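Local coordinates for putative type VI secretion protein (PDB 6SKI) that probably hydrolyses membrane phospholipids as a toxic effector of the type VI secretion system, and binds the TTR domain of the VgrG spike, at residues A[59-63]-A[289-293]; A[283-288]-A[531-535]. All blocks are in the same frame, centred on the assembly; numbering follows the deposited sequence.

Residues 283-288 of interaction 2 run straight into 289-293 of interaction 1, so the end of strand 278-284 and the loop that follows it meet two parts of the chain distant in sequence: 59-63 and the near-C-terminal 531-535. The centres lie about 13 Å apart, and the two contacts meet where NE of Arg-534 is 3.1 Å from O of Phe-292, a probable hydrogen bond. Both also reach what looks like a hydrolase catalytic triad, Ser-197, His-310 and Asp-245. Phe-292, in the loop of interaction 1, meets the His-310 ring edge-to-face, whereas Arg-534 of interaction 2 pairs with Asp-245. The loop thus lies beside the probable active site through Phe-292, and 531-535 reaches it directly through Arg-534.

Interaction 1: residues A[59-63]-A[289-293]; sequences KFNEC and RYNFS
Tyr-290 reaches from its loop to Cys-63 and Glu-62, while the next residue, Asn-291, meets the backbone of Lys-59. With CG anti to the backbone N (chi1 173°), the tyrosine extends its ring past Cys-63 and Glu-62. CB of Tyr-290 lies 4.2 Å from SG of Cys-63, and CG also neighbours that sulfur. Farther out, CD2 of Tyr-290 comes nearer to SG of Cys-63, 3.5 Å, and the sulfur stands obliquely to the ring, 56° off its normal: a sulfur-aromatic contact, for which a small, polarisable cysteine is well suited. At CE2 of Tyr-290 the neighbour changes to CB of Glu-62, 3.5 Å away. CZ remains beside that CB, and OH of Tyr-290 is 3.4 Å from CB of Glu-62. The carboxylate of Glu-62 is directed to Arg-67 in a salt bridge, so its aliphatic base is what mainly packs on the phenol.

Asn-291 supplies the polar link. ND2 of Asn-291 donates to O of Lys-59 over 3.2 Å, reasonably straight at 153°, in the carbonyl plane and on a lone pair. ND2 of Asn-291 also sits 3.3 Å from CG of Lys-59, whose ammonium group leads away to Glu-51. ND2 also bonds O of Pro-525. A primary amide suits this buried place because its two N-H groups can serve two backbone carbonyls, which implies that Asn-291 ties three loops together through one nitrogen.

Interaction 2: residues A[283-288]-A[531-535]; sequences TAMNEY and RWIRS
The loop that leaves strand 278-284 of the central, largely parallel sheet of this α/β-hydrolase-type domain packs against residues 531-535, with Arg-534 and Tyr-288 carrying most of the contact. CG of Arg-534 is anti to its backbone N (chi1 -167°) and the chain stays extended as far as NE, so that it runs alongside the loop toward the strand end. On the way CB of Arg-534 passes 3.1 Å from O of Glu-287. The guanidinium then lays one face, offset toward its rim, over the CG methylene of Glu-287, with CZ of Arg-534 3.5 Å from CG of Glu-287. Glu-287 offers hydrocarbon here because its carboxylate turns elsewhere, to Ser-489 and Arg-289. Arginine fits the place by combining a flat face for this packing with N-H groups for polar partners, among them Asp-245, which forms a salt bridge with NH2. NH1 of Arg-534 lies 3.5 Å from O of Ala-284.

At the other end, two large aromatic side chains supply apolar carbon and cross at about a right angle. CB of Tyr-288 approaches CE3 of Trp-532 at 3.8 Å, and the phenol OH extends on to bond O of Ala-367. CD2 of Tyr-288 meets the indole at its edge, in plane, 3.8 Å from CE3 of Trp-532.

Interaction 1: residues A[59-63]-A[289-293]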
ATOM      1  N   LYS A  59       4.804  -9.419  12.409  1.00 52.99           N
ATOM      2  CA  LYS A  59       5.564  -8.391  13.115  1.00 52.99           C
ATOM      3  C   LYS A  59       6.344  -8.960  14.302  1.00 52.99           C
ATOM      4  O   LYS A  59       7.278  -8.314  14.788  1.00 52.99           O
ATOM      5  CB  LYS A  59       4.634  -7.263  13.556  1.00 52.99           C
ATOM      6  CG  LYS A  59       4.593  -6.116  12.559  1.00 52.99           C
ATOM      7  CD  LYS A  59       3.673  -4.999  12.998  1.00 52.99           C
ATOM      8  CE  LYS A  59       2.222  -5.416  12.899  1.00 52.99           C
ATOM      9  NZ  LYS A  59       1.327  -4.432  13.561  1.00 52.99           N
ATOM     10  N   PHE A  60       5.979 -10.153  14.790  1.00 52.55           N
ATOM     11  CA  PHE A  60       6.744 -10.782  15.868  1.00 52.55           C
ATOM     12  C   PHE A  60       8.186 -11.043  15.468  1.00 52.55           C
ATOM     13  O   PHE A  60       9.074 -11.042  16.325  1.00 52.55           O
ATOM     14  CB  PHE A  60       6.110 -12.106  16.291  1.00 52.55           C
ATOM     15  CG  PHE A  60       5.087 -11.982  17.376  1.00 52.55           C
ATOM     16  CD1 PHE A  60       5.390 -12.370  18.669  1.00 52.55           C
ATOM     17  CD2 PHE A  60       3.818 -11.516  17.103  1.00 52.55           C
ATOM     18  CE1 PHE A  60       4.454 -12.275  19.669  1.00 52.55           C
ATOM     19  CE2 PHE A  60       2.877 -11.422  18.101  1.00 52.55           C
ATOM     20  CZ  PHE A  60       3.195 -11.802  19.385  1.00 52.55           C
ATOM     21  N   ASN A  61       8.433 -11.304  14.188  1.00 54.18           N
ATOM     22  CA  ASN A  61       9.779 -11.600  13.719  1.00 54.18           C
ATOM     23  C   ASN A  61      10.720 -10.442  14.026  1.00 54.18           C
ATOM     24  O   ASN A  61      10.487  -9.308  13.597  1.00 54.18           O
ATOM     25  CB  ASN A  61       9.746 -11.882  12.219  1.00 54.18           C
ATOM     26  CG  ASN A  61      11.002 -12.553  11.719  1.00 54.18           C
ATOM     27  OD1 ASN A  61      11.237 -13.725  11.989  1.00 54.18           O
ATOM     28  ND2 ASN A  61      11.805 -11.820  10.963  1.00 54.18           N
ATOM     29  N   GLU A  62      11.765 -10.734  14.806  1.00 54.50           N
ATOM     30  CA  GLU A  62      12.828  -9.792  15.153  1.00 54.50           C
ATOM     31  C   GLU A  62      12.368  -8.721  16.136  1.00 54.50           C
ATOM     32  O   GLU A  62      13.174  -7.891  16.567  1.00 54.50           O
ATOM     33  CB  GLU A  62      13.421  -9.133  13.904  1.00 54.50           C
ATOM     34  CG  GLU A  62      13.907 -10.110  12.852  1.00 54.50           C
ATOM     35  CD  GLU A  62      15.197 -10.795  13.246  1.00 54.50           C
ATOM     36  OE1 GLU A  62      15.921 -10.255  14.107  1.00 54.50           O
ATOM     37  OE2 GLU A  62      15.490 -11.876  12.696  1.00 54.50           O
ATOM     38  N   CYS A  63      11.087  -8.728  16.507  1.00 52.93           N
ATOM     39  CA  CYS A  63      10.559  -7.724  17.422  1.00 52.93           C
ATOM     40  C   CYS A  63       9.803  -8.324  18.599  1.00 52.93           C
ATOM     41  O   CYS A  63       9.163  -7.580  19.347  1.00 52.93           O
ATOM     42  CB  CYS A  63       9.646  -6.743  16.679  1.00 52.93           C
ATOM     43  SG  CYS A  63      10.509  -5.378  15.891  1.00 52.93           S
ATOM     44  N   ARG A 289      10.428   3.147  12.875  1.00 44.54           N
ATOM     45  CA  ARG A 289      10.156   1.810  13.366  1.00 44.54           C
ATOM     46  C   ARG A 289      11.101   0.796  12.732  1.00 44.54           C
ATOM     47  O   ARG A 289      11.625   0.988  11.632  1.00 44.54           O
ATOM     48  CB  ARG A 289       8.707   1.433  13.077  1.00 44.54           C
ATOM     49  CG  ARG A 289       7.735   1.932  14.116  1.00 44.54           C
ATOM     50  CD  ARG A 289       6.328   1.525  13.770  1.00 44.54           C
ATOM     51  NE  ARG A 289       5.848   2.243  12.599  1.00 44.54           N
ATOM     52  CZ  ARG A 289       4.582   2.259  12.206  1.00 44.54           C
ATOM     53  NH1 ARG A 289       3.670   1.593  12.895  1.00 44.54           N
ATOM     54  NH2 ARG A 289       4.229   2.940  11.127  1.00 44.54           N
ATOM     55  N   TYR A 290      11.315  -0.304  13.451  1.00 47.97           N
ATOM     56  CA  TYR A 290      12.180  -1.360  12.948  1.00 47.97           C
ATOM     57  C   TYR A 290      11.479  -2.175  11.869  1.00 47.97           C
ATOM     58  O   TYR A 290      12.096  -2.539  10.863  1.00 47.97           O
ATOM     59  CB  TYR A 290      12.628  -2.260  14.103  1.00 47.97           C
ATOM     60  CG  TYR A 290      13.394  -3.488  13.676  1.00 47.97           C
ATOM     61  CD1 TYR A 290      14.776  -3.475  13.603  1.00 47.97           C
ATOM     62  CD2 TYR A 290      12.736  -4.666  13.354  1.00 47.97           C
ATOM     63  CE1 TYR A 290      15.479  -4.591  13.213  1.00 47.97           C
ATOM     64  CE2 TYR A 290      13.428  -5.782  12.961  1.00 47.97           C
ATOM     65  CZ  TYR A 290      14.799  -5.742  12.894  1.00 47.97           C
ATOM     66  OH  TYR A 290      15.500  -6.860  12.505  1.00 47.97           O
ATOM     67  N   ASN A 291      10.195  -2.456  12.058  1.00 47.33           N
ATOM     68  CA  ASN A 291       9.424  -3.237  11.104  1.00 47.33           C
ATOM     69  C   ASN A 291       9.012  -2.431   9.883  1.00 47.33           C
ATOM     70  O   ASN A 291       8.404  -2.992   8.968  1.00 47.33           O
ATOM     71  CB  ASN A 291       8.178  -3.806  11.780  1.00 47.33           C
ATOM     72  CG  ASN A 291       8.461  -5.079  12.536  1.00 47.33           C
ATOM     73  OD1 ASN A 291       9.382  -5.819  12.205  1.00 47.33           O
ATOM     74  ND2 ASN A 291       7.675  -5.337  13.569  1.00 47.33           N
ATOM     75  N   PHE A 292       9.331  -1.140   9.843  1.00 44.12           N
ATOM     76  CA  PHE A 292       8.987  -0.273   8.719  1.00 44.12           C
ATOM     77  C   PHE A 292      10.285   0.344   8.228  1.00 44.12           C
ATOM     78  O   PHE A 292      10.657   1.450   8.619  1.00 44.12           O
ATOM     79  CB  PHE A 292       7.975   0.783   9.126  1.00 44.12           C
ATOM     80  CG  PHE A 292       6.628   0.228   9.469  1.00 44.12           C
ATOM     81  CD1 PHE A 292       6.420  -0.424  10.671  1.00 44.12           C
ATOM     82  CD2 PHE A 292       5.571   0.359   8.595  1.00 44.12           C
ATOM     83  CE1 PHE A 292       5.186  -0.935  10.988  1.00 44.12           C
ATOM     84  CE2 PHE A 292       4.333  -0.149   8.911  1.00 44.12           C
ATOM     85  CZ  PHE A 292       4.141  -0.795  10.108  1.00 44.12           C
ATOM     86  N   SER A 293      10.969  -0.380   7.355  1.00 45.71           N
ATOM     87  CA  SER A 293      12.201   0.087   6.745  1.00 45.71           C
ATOM     88  C   SER A 293      11.918   0.506   5.311  1.00 45.71           C
ATOM     89  O   SER A 293      11.126  -0.128   4.611  1.00 45.71           O
ATOM     90  CB  SER A 293      13.278  -0.997   6.790  1.00 45.71           C
ATOM     91  OG  SER A 293      12.872  -2.152   6.084  1.00 45.71           O
TER

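Interaction 2: residues A[283-288]-A[531-535]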
ATOM      1  N   THR A 283       8.649  10.323   0.958  1.00 44.76           N
ATOM      2  CA  THR A 283       9.303   9.529   1.986  1.00 44.76           C
ATOM      3  C   THR A 283       9.032  10.156   3.343  1.00 44.76           C
ATOM      4  O   THR A 283       9.013  11.382   3.474  1.00 44.76           O
ATOM      5  CB  THR A 283      10.814   9.435   1.703  1.00 44.76           C
ATOM      6  OG1 THR A 283      11.052   8.412   0.731  1.00 44.76           O
ATOM      7  CG2 THR A 283      11.605   9.131   2.965  1.00 44.76           C
ATOM      8  N   ALA A 284       8.804   9.314   4.346  1.00 44.38           N
ATOM      9  CA  ALA A 284       8.555   9.789   5.699  1.00 44.38           C
ATOM     10  C   ALA A 284       9.877  10.116   6.378  1.00 44.38           C
ATOM     11  O   ALA A 284      10.716   9.232   6.572  1.00 44.38           O
ATOM     12  CB  ALA A 284       7.792   8.737   6.495  1.00 44.38           C
ATOM     13  N   MET A 285      10.056  11.377   6.755  1.00 45.58           N
ATOM     14  CA  MET A 285      11.281  11.795   7.417  1.00 45.58           C
ATOM     15  C   MET A 285      11.299  11.444   8.892  1.00 45.58           C
ATOM     16  O   MET A 285      12.378  11.416   9.492  1.00 45.58           O
ATOM     17  CB  MET A 285      11.485  13.304   7.261  1.00 45.58           C
ATOM     18  CG  MET A 285      12.199  13.702   5.993  1.00 45.58           C
ATOM     19  SD  MET A 285      12.619  15.450   5.902  1.00 45.58           S
ATOM     20  CE  MET A 285      11.824  16.085   7.370  1.00 45.58           C
ATOM     21  N   ASN A 286      10.144  11.162   9.485  1.00 44.79           N
ATOM     22  CA  ASN A 286      10.036  10.865  10.904  1.00 44.79           C
ATOM     23  C   ASN A 286       9.394   9.508  11.115  1.00 44.79           C
ATOM     24  O   ASN A 286       8.595   9.309  12.032  1.00 44.79           O
ATOM     25  CB  ASN A 286       9.259  11.954  11.636  1.00 44.79           C
ATOM     26  CG  ASN A 286       9.814  13.331  11.374  1.00 44.79           C
ATOM     27  OD1 ASN A 286      10.985  13.594  11.628  1.00 44.79           O
ATOM     28  ND2 ASN A 286       8.975  14.222  10.875  1.00 44.79           N
ATOM     29  N   GLU A 287       9.741   8.550  10.265  1.00 45.09           N
ATOM     30  CA  GLU A 287       9.379   7.155  10.459  1.00 45.09           C
ATOM     31  C   GLU A 287      10.629   6.421  10.913  1.00 45.09           C
ATOM     32  O   GLU A 287      11.657   6.463  10.229  1.00 45.09           O
ATOM     33  CB  GLU A 287       8.816   6.541   9.181  1.00 45.09           C
ATOM     34  CG  GLU A 287       8.579   5.046   9.267  1.00 45.09           C
ATOM     35  CD  GLU A 287       7.562   4.673  10.323  1.00 45.09           C
ATOM     36  OE1 GLU A 287       6.691   5.505  10.641  1.00 45.09           O
ATOM     37  OE2 GLU A 287       7.630   3.541  10.838  1.00 45.09           O
ATOM     38  N   TYR A 288      10.542   5.760  12.063  1.00 45.01           N
ATOM     39  CA  TYR A 288      11.720   5.224  12.722  1.00 45.01           C
ATOM     40  C   TYR A 288      11.555   3.782  13.169  1.00 45.01           C
ATOM     41  O   TYR A 288      12.470   3.244  13.797  1.00 45.01           O
ATOM     42  CB  TYR A 288      12.072   6.087  13.938  1.00 45.01           C
ATOM     43  CG  TYR A 288      12.323   7.530  13.589  1.00 45.01           C
ATOM     44  CD1 TYR A 288      13.291   7.879  12.668  1.00 45.01           C
ATOM     45  CD2 TYR A 288      11.566   8.540  14.156  1.00 45.01           C
ATOM     46  CE1 TYR A 288      13.516   9.192  12.340  1.00 45.01           C
ATOM     47  CE2 TYR A 288      11.782   9.856  13.831  1.00 45.01           C
ATOM     48  CZ  TYR A 288      12.758  10.175  12.921  1.00 45.01           C
ATOM     49  OH  TYR A 288      12.985  11.488  12.590  1.00 45.01           O
ATOM     50  N   ARG A 531      19.033   3.194  17.563  1.00 53.78           N
ATOM     51  CA  ARG A 531      19.518   4.572  17.561  1.00 53.78           C
ATOM     52  C   ARG A 531      18.476   5.519  16.982  1.00 53.78           C
ATOM     53  O   ARG A 531      18.802   6.684  16.732  1.00 53.78           O
ATOM     54  CB  ARG A 531      20.844   4.752  16.807  1.00 53.78           C
ATOM     55  CG  ARG A 531      22.018   4.034  17.450  1.00 53.78           C
ATOM     56  CD  ARG A 531      23.263   4.138  16.591  1.00 53.78           C
ATOM     57  NE  ARG A 531      23.584   5.523  16.265  1.00 53.78           N
ATOM     58  CZ  ARG A 531      24.053   5.922  15.088  1.00 53.78           C
ATOM     59  NH1 ARG A 531      24.257   5.039  14.121  1.00 53.78           N
ATOM     60  NH2 ARG A 531      24.318   7.204  14.877  1.00 53.78           N
ATOM     61  N   TRP A 532      17.246   5.055  16.745  1.00 49.45           N
ATOM     62  CA  TRP A 532      16.153   5.882  16.234  1.00 49.45           C
ATOM     63  C   TRP A 532      16.465   6.402  14.834  1.00 49.45           C
ATOM     64  O   TRP A 532      16.175   7.550  14.500  1.00 49.45           O
ATOM     65  CB  TRP A 532      15.834   7.035  17.186  1.00 49.45           C
ATOM     66  CG  TRP A 532      14.985   6.626  18.341  1.00 49.45           C
ATOM     67  CD1 TRP A 532      15.415   6.131  19.533  1.00 49.45           C
ATOM     68  CD2 TRP A 532      13.560   6.685  18.420  1.00 49.45           C
ATOM     69  NE1 TRP A 532      14.345   5.871  20.350  1.00 49.45           N
ATOM     70  CE2 TRP A 532      13.194   6.204  19.689  1.00 49.45           C
ATOM     71  CE3 TRP A 532      12.556   7.097  17.540  1.00 49.45           C
ATOM     72  CZ2 TRP A 532      11.869   6.122  20.100  1.00 49.45           C
ATOM     73  CZ3 TRP A 532      11.244   7.015  17.951  1.00 49.45           C
ATOM     74  CH2 TRP A 532      10.911   6.532  19.218  1.00 49.45           C
ATOM     75  N   ILE A 533      17.062   5.543  14.014  1.00 49.60           N
ATOM     76  CA  ILE A 533      17.389   5.852  12.629  1.00 49.60           C
ATOM     77  C   ILE A 533      16.774   4.766  11.765  1.00 49.60           C
ATOM     78  O   ILE A 533      17.053   3.579  11.965  1.00 49.60           O
ATOM     79  CB  ILE A 533      18.905   5.935  12.393  1.00 49.60           C
ATOM     80  CG1 ILE A 533      19.530   6.995  13.294  1.00 49.60           C
ATOM     81  CG2 ILE A 533      19.200   6.233  10.938  1.00 49.60           C
ATOM     82  CD1 ILE A 533      20.958   6.704  13.662  1.00 49.60           C
ATOM     83  N   ARG A 534      15.943   5.167  10.810  1.00 45.91           N
ATOM     84  CA  ARG A 534      15.246   4.204   9.976  1.00 45.91           C
ATOM     85  C   ARG A 534      16.217   3.491   9.042  1.00 45.91           C
ATOM     86  O   ARG A 534      17.196   4.069   8.565  1.00 45.91           O
ATOM     87  CB  ARG A 534      14.161   4.903   9.165  1.00 45.91           C
ATOM     88  CG  ARG A 534      13.178   3.980   8.491  1.00 45.91           C
ATOM     89  CD  ARG A 534      12.480   4.700   7.365  1.00 45.91           C
ATOM     90  NE  ARG A 534      11.230   4.054   6.995  1.00 45.91           N
ATOM     91  CZ  ARG A 534      10.313   4.612   6.216  1.00 45.91           C
ATOM     92  NH1 ARG A 534      10.514   5.826   5.730  1.00 45.91           N
ATOM     93  NH2 ARG A 534       9.200   3.958   5.923  1.00 45.91           N
ATOM     94  N   SER A 535      15.930   2.220   8.781  1.00 48.09           N
ATOM     95  CA  SER A 535      16.731   1.426   7.861  1.00 48.09           C
ATOM     96  C   SER A 535      16.278   1.705   6.435  1.00 48.09           C
ATOM     97  O   SER A 535      15.100   1.536   6.108  1.00 48.09           O
ATOM     98  CB  SER A 535      16.603  -0.059   8.183  1.00 48.09           C
ATOM     99  OG  SER A 535      17.637  -0.485   9.049  1.00 48.09           O
TER